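Local coordinates for protein peroxiredoxin 6 (Arenicola marina, PDB 2V2G) that probably reduces hydrogen peroxide and organic hydroperoxides to water and alcohols, acting as a thiol-specific antioxidant peroxidase of the Prx6 subfamily, at residues I3-F9 with K137-S142; F12-I18 with P97-D101; E48-V52 with G150-S154. The protein carries 1 engineered substitution. All coordinates share one frame. Residue numbers count along the deposited sequence, not the author numbering.

Contact 1 of 3, residues I3-F9 with K137-S142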
loop_
_atom_site.group_PDB
_atom_site.type_symbol
_atom_site.label_atom_id
_atom_site.label_comp_id
_atom_site.label_asym_id
_atom_site.label_seq_id
_atom_site.Cartn_x
_atom_site.Cartn_y
_atom_site.Cartn_z
ATOM N N ILE A 3 13.022 -0.418 4.898
ATOM C CA ILE A 3 13.221 0.995 4.698
ATOM C C ILE A 3 11.985 1.741 5.206
ATOM O O ILE A 3 10.857 1.304 4.956
ATOM C CB ILE A 3 13.517 1.301 3.191
ATOM C CG1 ILE A 3 13.736 2.781 2.973
ATOM C CG2 ILE A 3 12.400 0.714 2.339
ATOM C CD1 ILE A 3 14.489 3.030 1.699
ATOM N N THR A 4 12.180 2.771 5.999
ATOM C CA THR A 4 11.052 3.503 6.561
ATOM C C THR A 4 10.824 4.789 5.772
ATOM O O THR A 4 11.714 5.275 5.029
ATOM C CB THR A 4 11.269 3.808 8.066
ATOM O OG1 THR A 4 12.469 4.539 8.205
ATOM C CG2 THR A 4 11.334 2.464 8.876
ATOM N N LEU A 5 9.655 5.384 5.947
ATOM C CA LEU A 5 9.362 6.610 5.207
ATOM C C LEU A 5 10.315 7.724 5.618
ATOM O O LEU A 5 10.679 7.878 6.807
ATOM C CB LEU A 5 7.919 7.058 5.452
ATOM C CG LEU A 5 6.795 6.109 5.051
ATOM C CD1 LEU A 5 5.484 6.831 5.274
ATOM C CD2 LEU A 5 7.033 5.509 3.605
ATOM N N GLY A 6 10.737 8.526 4.606
ATOM C CA GLY A 6 11.628 9.608 4.776
ATOM C C GLY A 6 13.094 9.200 4.753
ATOM O O GLY A 6 13.940 10.065 4.756
ATOM N N GLU A 7 13.390 7.878 4.738
ATOM C CA GLU A 7 14.804 7.466 4.633
ATOM C C GLU A 7 15.295 7.729 3.220
ATOM O O GLU A 7 14.524 7.566 2.256
ATOM C CB GLU A 7 14.965 5.972 4.889
ATOM C CG GLU A 7 14.925 5.516 6.296
ATOM C CD GLU A 7 15.340 3.987 6.387
ATOM O OE1 GLU A 7 16.381 3.596 5.741
ATOM O OE2 GLU A 7 14.679 3.271 7.142
ATOM N N VAL A 8 16.584 8.081 3.100
ATOM C CA VAL A 8 17.231 8.110 1.775
ATOM C C VAL A 8 17.312 6.688 1.203
ATOM O O VAL A 8 17.806 5.745 1.866
ATOM C CB VAL A 8 18.606 8.806 1.823
ATOM C CG1 VAL A 8 19.283 8.736 0.434
ATOM C CG2 VAL A 8 18.371 10.269 2.238
ATOM N N PHE A 9 16.747 6.514 0.004
ATOM C CA PHE A 9 16.748 5.225 -0.635
ATOM C C PHE A 9 18.187 4.796 -0.906
ATOM O O PHE A 9 19.031 5.613 -1.262
ATOM C CB PHE A 9 15.916 5.251 -1.921
ATOM C CG PHE A 9 15.199 3.930 -2.164
ATOM C CD1 PHE A 9 14.037 3.635 -1.495
ATOM C CD2 PHE A 9 15.722 3.014 -3.071
ATOM C CE1 PHE A 9 13.413 2.411 -1.668
ATOM C CE2 PHE A 9 15.078 1.790 -3.284
ATOM C CZ PHE A 9 13.945 1.499 -2.597
ATOM N N LYS A 137 15.412 11.757 -3.206
ATOM C CA LYS A 137 15.894 10.375 -3.072
ATOM C C LYS A 137 15.281 9.740 -1.833
ATOM O O LYS A 137 15.677 8.601 -1.463
ATOM C CB LYS A 137 17.429 10.307 -2.987
ATOM C CG LYS A 137 18.255 11.070 -4.071
ATOM C CD LYS A 137 17.843 10.687 -5.429
ATOM C CE LYS A 137 18.643 11.527 -6.457
ATOM N NZ LYS A 137 18.166 12.946 -6.473
ATOM N N LYS A 138 14.337 10.420 -1.212
ATOM C CA LYS A 138 13.711 9.833 0.018
ATOM C C LYS A 138 12.500 8.989 -0.275
ATOM O O LYS A 138 11.703 9.317 -1.190
ATOM C CB LYS A 138 13.394 10.967 1.005
ATOM C CG LYS A 138 14.659 11.562 1.598
ATOM C CD LYS A 138 14.347 12.770 2.437
ATOM C CE LYS A 138 15.576 13.449 3.020
ATOM N NZ LYS A 138 15.123 14.399 4.069
ATOM N N LEU A 139 12.298 7.921 0.508
ATOM C CA LEU A 139 11.075 7.152 0.372
ATOM C C LEU A 139 9.826 7.938 0.842
ATOM O O LEU A 139 9.731 8.360 1.979
ATOM C CB LEU A 139 11.196 5.823 1.141
ATOM C CG LEU A 139 9.985 4.900 1.032
ATOM C CD1 LEU A 139 9.821 4.369 -0.399
ATOM C CD2 LEU A 139 10.150 3.762 2.059
ATOM N N LYS A 140 8.842 8.068 -0.021
ATOM C CA LYS A 140 7.649 8.844 0.302
ATOM C C LYS A 140 6.397 8.003 0.656
ATOM O O LYS A 140 5.507 8.473 1.399
ATOM C CB LYS A 140 7.271 9.768 -0.872
ATOM C CG LYS A 140 8.342 10.727 -1.388
ATOM C CD LYS A 140 8.796 11.669 -0.275
ATOM C CE LYS A 140 9.983 12.582 -0.696
ATOM N NZ LYS A 140 10.400 13.516 0.408
ATOM N N LEU A 141 6.366 6.762 0.164
ATOM C CA LEU A 141 5.228 5.847 0.329
ATOM C C LEU A 141 5.637 4.459 -0.084
ATOM O O LEU A 141 6.437 4.324 -1.021
ATOM C CB LEU A 141 4.073 6.319 -0.573
ATOM C CG LEU A 141 2.686 5.660 -0.454
ATOM C CD1 LEU A 141 1.590 6.681 -0.833
ATOM C CD2 LEU A 141 2.630 4.427 -1.337
ATOM N N SER A 142 5.200 3.432 0.638
ATOM C CA SER A 142 5.515 2.076 0.214
ATOM C C SER A 142 4.294 1.151 0.411
ATOM O O SER A 142 3.471 1.412 1.290
ATOM C CB SER A 142 6.738 1.512 0.900
ATOM O OG SER A 142 6.555 1.350 2.246
HETATM O O HOH W 1 8.887 0.296 3.380
HETATM O O HOH W 2 12.652 13.041 5.402
#

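Contact 2 of 3, residues F12-I18 with P97-D101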
loop_
_atom_site.group_PDB
_atom_site.type_symbol
_atom_site.label_atom_id
_atom_site.label_comp_id
_atom_site.label_asym_id
_atom_site.label_seq_id
_atom_site.Cartn_x
_atom_site.Cartn_y
_atom_site.Cartn_z
ATOM N N PHE A 12 22.086 2.083 -4.683
ATOM C CA PHE A 12 22.561 0.755 -5.021
ATOM C C PHE A 12 23.110 0.672 -6.440
ATOM O O PHE A 12 22.716 1.483 -7.310
ATOM C CB PHE A 12 21.480 -0.315 -4.765
ATOM C CG PHE A 12 20.249 -0.179 -5.604
ATOM C CD1 PHE A 12 20.216 -0.657 -6.896
ATOM C CD2 PHE A 12 19.104 0.435 -5.102
ATOM C CE1 PHE A 12 19.077 -0.564 -7.682
ATOM C CE2 PHE A 12 17.951 0.554 -5.898
ATOM C CZ PHE A 12 17.934 0.056 -7.188
ATOM N N GLU A 13 24.007 -0.304 -6.650
ATOM C CA GLU A 13 24.564 -0.678 -7.953
ATOM C C GLU A 13 23.909 -2.023 -8.300
ATOM O O GLU A 13 24.001 -2.970 -7.501
ATOM C CB GLU A 13 26.109 -0.783 -7.903
ATOM C CG GLU A 13 26.670 0.503 -7.373
ATOM C CD GLU A 13 28.171 0.651 -7.437
ATOM O OE1 GLU A 13 28.816 0.029 -8.335
ATOM O OE2 GLU A 13 28.707 1.443 -6.600
ATOM N N ALA A 14 23.248 -2.112 -9.451
ATOM C CA ALA A 14 22.615 -3.366 -9.880
ATOM C C ALA A 14 22.786 -3.567 -11.395
ATOM O O ALA A 14 22.914 -2.597 -12.129
ATOM C CB ALA A 14 21.147 -3.343 -9.547
ATOM N N ASP A 15 22.771 -4.818 -11.856
ATOM C CA ASP A 15 22.586 -5.080 -13.280
ATOM C C ASP A 15 21.072 -5.023 -13.640
ATOM O O ASP A 15 20.142 -5.178 -12.812
ATOM C CB ASP A 15 23.085 -6.455 -13.685
ATOM C CG ASP A 15 23.641 -6.514 -15.153
ATOM O OD1 ASP A 15 23.398 -5.635 -16.059
ATOM O OD2 ASP A 15 24.355 -7.506 -15.422
ATOM N N SER A 16 20.852 -4.772 -14.919
ATOM C CA SER A 16 19.525 -4.541 -15.434
ATOM C C SER A 16 19.483 -4.798 -16.925
ATOM O O SER A 16 20.521 -4.975 -17.564
ATOM C CB SER A 16 19.090 -3.097 -15.143
ATOM O OG SER A 16 19.589 -2.174 -16.098
ATOM N N THR A 17 18.270 -4.748 -17.467
ATOM C CA THR A 17 18.053 -4.782 -18.923
ATOM C C THR A 17 18.643 -3.617 -19.734
ATOM O O THR A 17 18.735 -3.708 -20.968
ATOM C CB THR A 17 16.552 -4.888 -19.224
ATOM O OG1 THR A 17 15.886 -3.782 -18.623
ATOM C CG2 THR A 17 16.033 -6.211 -18.738
ATOM N N ILE A 18 19.011 -2.537 -19.041
ATOM C CA ILE A 18 19.731 -1.425 -19.647
ATOM C C ILE A 18 21.189 -1.391 -19.205
ATOM O O ILE A 18 21.874 -0.419 -19.455
ATOM C CB ILE A 18 19.041 -0.073 -19.419
ATOM C CG1 ILE A 18 19.153 0.375 -17.964
ATOM C CG2 ILE A 18 17.568 -0.130 -19.891
ATOM C CD1 ILE A 18 18.564 1.709 -17.699
ATOM N N PRO A 97 13.270 -0.106 -17.370
ATOM C CA PRO A 97 14.246 -1.207 -17.129
ATOM C C PRO A 97 13.748 -2.225 -16.092
ATOM O O PRO A 97 12.841 -1.897 -15.282
ATOM C CB PRO A 97 15.465 -0.481 -16.547
ATOM C CG PRO A 97 15.153 1.018 -16.575
ATOM C CD PRO A 97 13.670 1.146 -16.696
ATOM N N ILE A 98 14.355 -3.420 -16.096
ATOM C CA ILE A 98 14.092 -4.435 -15.045
ATOM C C ILE A 98 15.436 -4.798 -14.425
ATOM O O ILE A 98 16.364 -5.192 -15.146
ATOM C CB ILE A 98 13.434 -5.709 -15.591
ATOM C CG1 ILE A 98 12.272 -5.382 -16.555
ATOM C CG2 ILE A 98 12.906 -6.576 -14.417
ATOM C CD1 ILE A 98 11.506 -6.645 -17.113
ATOM N N ILE A 99 15.563 -4.620 -13.124
ATOM C CA ILE A 99 16.759 -4.916 -12.341
ATOM C C ILE A 99 16.842 -6.411 -12.053
ATOM O O ILE A 99 15.781 -7.039 -11.766
ATOM C CB ILE A 99 16.711 -4.159 -11.028
ATOM C CG1 ILE A 99 16.803 -2.667 -11.275
ATOM C CG2 ILE A 99 17.845 -4.681 -10.036
ATOM C CD1 ILE A 99 16.398 -1.835 -10.006
ATOM N N ALA A 100 18.050 -6.969 -12.121
ATOM C CA ALA A 100 18.315 -8.391 -11.808
ATOM C C ALA A 100 18.963 -8.505 -10.440
ATOM O O ALA A 100 20.152 -8.300 -10.363
ATOM C CB ALA A 100 19.237 -9.014 -12.851
ATOM N N ASP A 101 18.222 -8.901 -9.409
ATOM C CA ASP A 101 18.738 -8.969 -8.021
ATOM C C ASP A 101 19.104 -10.418 -7.637
ATOM O O ASP A 101 18.600 -11.028 -6.651
ATOM C CB ASP A 101 17.679 -8.406 -7.075
ATOM C CG ASP A 101 18.155 -8.332 -5.634
ATOM O OD1 ASP A 101 19.364 -7.962 -5.384
ATOM O OD2 ASP A 101 17.317 -8.618 -4.739
HETATM O O HOH W 3 22.075 -6.752 -9.600
#

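Contact 3 of 3, residues E48-V52 with G150-S154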
loop_
_atom_site.group_PDB
_atom_site.type_symbol
_atom_site.label_atom_id
_atom_site.label_comp_id
_atom_site.label_asym_id
_atom_site.label_seq_id
_atom_site.Cartn_x
_atom_site.Cartn_y
_atom_site.Cartn_z
ATOM N N GLU A 48 0.735 -7.594 -14.374
ATOM C CA GLU A 48 1.156 -6.364 -13.711
ATOM C C GLU A 48 2.118 -5.516 -14.540
ATOM O O GLU A 48 1.852 -4.304 -14.777
ATOM C CB GLU A 48 1.788 -6.679 -12.372
ATOM C CG GLU A 48 0.786 -7.121 -11.356
ATOM C CD GLU A 48 1.486 -7.304 -10.012
ATOM O OE1 GLU A 48 2.568 -7.891 -10.044
ATOM O OE2 GLU A 48 0.993 -6.786 -8.991
ATOM N N LEU A 49 3.192 -6.134 -15.016
ATOM C CA LEU A 49 4.138 -5.385 -15.876
ATOM C C LEU A 49 3.445 -4.967 -17.167
ATOM O O LEU A 49 3.718 -3.901 -17.705
ATOM C CB LEU A 49 5.446 -6.162 -16.098
ATOM C CG LEU A 49 6.463 -5.971 -14.969
ATOM C CD1 LEU A 49 6.049 -6.525 -13.633
ATOM C CD2 LEU A 49 7.823 -6.568 -15.386
ATOM N N GLY A 50 2.501 -5.751 -17.665
ATOM C CA GLY A 50 1.757 -5.338 -18.854
ATOM C C GLY A 50 0.855 -4.153 -18.613
ATOM O O GLY A 50 0.712 -3.248 -19.444
ATOM N N ARG A 51 0.215 -4.124 -17.442
ATOM C CA ARG A 51 -0.534 -2.967 -17.005
ATOM C C ARG A 51 0.315 -1.708 -16.920
ATOM O O ARG A 51 -0.157 -0.618 -17.259
ATOM C CB ARG A 51 -1.272 -3.249 -15.694
ATOM C CG ARG A 51 -2.168 -2.139 -15.254
ATOM C CD ARG A 51 -3.191 -1.716 -16.305
ATOM N NE ARG A 51 -4.191 -0.754 -15.821
ATOM C CZ ARG A 51 -4.846 0.066 -16.611
ATOM N NH1 ARG A 51 -4.608 0.054 -17.898
ATOM N NH2 ARG A 51 -5.721 0.915 -16.080
ATOM N N VAL A 52 1.523 -1.838 -16.364
ATOM C CA VAL A 52 2.422 -0.694 -16.285
ATOM C C VAL A 52 2.762 -0.154 -17.693
ATOM O O VAL A 52 2.713 1.067 -17.896
ATOM C CB VAL A 52 3.656 -1.000 -15.424
ATOM C CG1 VAL A 52 4.590 0.209 -15.392
ATOM C CG2 VAL A 52 3.199 -1.324 -13.991
ATOM N N GLY A 150 -2.202 -9.433 -6.884
ATOM C CA GLY A 150 -1.798 -8.426 -7.830
ATOM C C GLY A 150 -2.154 -7.036 -7.398
ATOM O O GLY A 150 -3.116 -6.830 -6.711
ATOM N N ARG A 151 -1.329 -6.040 -7.771
ATOM C CA ARG A 151 -1.500 -4.686 -7.366
ATOM C C ARG A 151 -2.560 -3.910 -8.179
ATOM O O ARG A 151 -3.090 -4.409 -9.155
ATOM C CB ARG A 151 -0.151 -3.973 -7.460
ATOM C CG ARG A 151 0.799 -4.433 -6.373
ATOM C CD ARG A 151 2.202 -4.163 -6.688
ATOM N NE ARG A 151 2.718 -5.065 -7.687
ATOM C CZ ARG A 151 4.011 -5.231 -7.979
ATOM N NH1 ARG A 151 4.985 -4.543 -7.347
ATOM N NH2 ARG A 151 4.332 -6.149 -8.822
ATOM N N ASN A 152 -2.923 -2.743 -7.640
ATOM C CA ASN A 152 -3.829 -1.761 -8.252
ATOM C C ASN A 152 -2.969 -0.538 -8.585
ATOM O O ASN A 152 -2.684 0.300 -7.735
ATOM C CB ASN A 152 -4.981 -1.456 -7.268
ATOM C CG ASN A 152 -5.882 -0.337 -7.708
ATOM O OD1 ASN A 152 -5.630 0.290 -8.741
ATOM N ND2 ASN A 152 -6.914 -0.068 -6.940
ATOM N N PHE A 153 -2.613 -0.425 -9.867
ATOM C CA PHE A 153 -1.713 0.642 -10.319
ATOM C C PHE A 153 -2.483 1.983 -10.488
ATOM O O PHE A 153 -1.845 3.033 -10.490
ATOM C CB PHE A 153 -0.906 0.202 -11.594
ATOM C CG PHE A 153 0.257 -0.695 -11.264
ATOM C CD1 PHE A 153 1.451 -0.186 -10.735
ATOM C CD2 PHE A 153 0.117 -2.076 -11.381
ATOM C CE1 PHE A 153 2.532 -1.059 -10.353
ATOM C CE2 PHE A 153 1.153 -2.922 -11.033
ATOM C CZ PHE A 153 2.365 -2.415 -10.515
ATOM N N SER A 154 -3.803 1.951 -10.562
ATOM C CA SER A 154 -4.577 3.227 -10.488
ATOM C C SER A 154 -4.456 3.873 -9.106
ATOM O O SER A 154 -4.394 5.093 -9.009
ATOM C CB SER A 154 -6.005 3.061 -10.923
ATOM O OG SER A 154 -6.781 2.368 -9.977
HETATM O O HOH W 4 -4.820 0.145 -13.021
#

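Contact 1 of 3, residues I3-F9 with K137-S142
In this thioredoxin-fold peroxiredoxin, the N-terminal segment I3-F9 lies along K137-S142, at the start of strand 139-145, an edge strand of the central sheet within the chain. Three backbone hydrogen bonds join them: G6 N to L139 O (2.8 Å), L139 N to E7 O (2.9 Å) and F9 N to K137 O (2.8 Å). The last two enclose a single bridge between V8 and K138; the first adds a bond beside it. A type II turn from T4 to E7 brings G6 into line; its positive phi of 85° suits glycine. Across this turn the carboxylate oxygen E7 OE2 accepts from both T4 N and T4 OG1, each at 2.8 Å.

The apolar contacts centre on L139, whose branched side chain points at the N-terminal segment and meets I3, L5 and F9. L5 CD2 lies 3.9 Å from L139 CD2, and F9 CE1 is 4.3 Å from L139 CD1, with F131 and F23 packing round the F9 ring. K140 and L141 form a classic bulge against I132, while S142 pairs with a strand of the second subunit. A water links the segments further along, bonding I3 O at 2.7 Å and S142 OG at 2.8 Å.

Contact 2 of 3, residues F12-I18 with P97-D101
I99 lays its side chain against F12 and A14: I99 CD1 meets the ring edge of F12 at CZ (3.7 Å), and I99 CG2 lies 3.6 Å from A14 CB. The small alanine lets the branched isoleucine come close, while the flat phenylalanine ring, itself stacked on F23, extends the apolar surface. These residues belong to an antiparallel pairing in the thioredoxin-fold sheet, where strand 98-100 lies between strands 13-16 and 64-70. The two short strands run at 113° to each other, far from the 180° of an ideal antiparallel pair, and their axes approach to 4.6 Å.

S16 and I99 form a non-hydrogen-bonded pair with CA atoms 4.2 Å apart. The backbone bonds flank it: A100 N donates to D15 O at 2.8 Å, and T17 N to I98 O at 3.0 Å. Such close backbones also allow a CA-H...O contact of 3.2 Å from S16 CA to I98 O. At D15 and A100 a water bridges the other two backbone groups, accepting from D15 N (3.1 Å) and donating to A100 O (2.6 Å).

Around S16-I18 side chains also take part. S16 OG accepts from I18 N at 3.0 Å, an ST turn, and also bonds to G19 O. I18 then reaches P97, with I18 CD1 3.7 Å from P97 CG, beside W26. Proline has no amide hydrogen to satisfy at this margin, but the next residue does, and threonine offers a short-armed acceptor: I98 N donates to T17 OG1 at 3.0 Å.

Contact 3 of 3, residues E48-V52 with G150-S154
Segment E48-V52 is a regular helical turn, closed by V52 N to E48 O at 3.0 Å, whereas G150-R151 is extended and leads through N152, the N-cap, into the helix that starts at F153. The backbones stay well apart, with CA atoms 6.9 Å between E48 and G150 and 7.4 Å between V52 and F153, so side chains fill the gap.

E48 is long enough to reach across, and its carboxylate meets R151 in a two-pronged salt bridge: R151 NE to E48 OE2 and R151 NH2 to E48 OE1, both 2.8 Å. E48 OE2 also accepts from R151 N at 2.7 Å and lies 3.4 Å from G150 CA. One turn on, V52 CG2 sits over the face of the F153 ring in a CH-pi contact, 3.6 Å from its centroid, while E48 CB lies at the ring edge.

E48 OE1 also forms a salt bridge with R128, a residue of the benzoic acid pocket; the E48 side chain is about 5 Å from that of S45, the engineered replacement of the predicted peroxidatic cysteine. The contact thus joins helix 43-54 to the start of helix 153-168 beside strands 31-36 and 124-133, with A175 of the second subunit packing on E48 and R51.

The three contacts lie 20 to 21 Å apart, centre to centre, spread round the thioredoxin-type core. Contacts 1 and 2 use nearly consecutive N-terminal segments, and contact 2 is nested within the loop closed by contact 1. Both reach the central sheet: contact 1 at strand 139-145, its outermost strand on one side within this chain, contact 2 at strands 13-16 and 98-100, toward the other. Contact 3 crosses both along the chain and joins helices next to the S45 site; it touches contact 2 where L49 CD2 meets I98 CD1 at 4.1 Å. Strand 139-145 is followed by helix 153-168; contacts 1 and 3, on opposite sides of the chain's centre, each touch the second subunit.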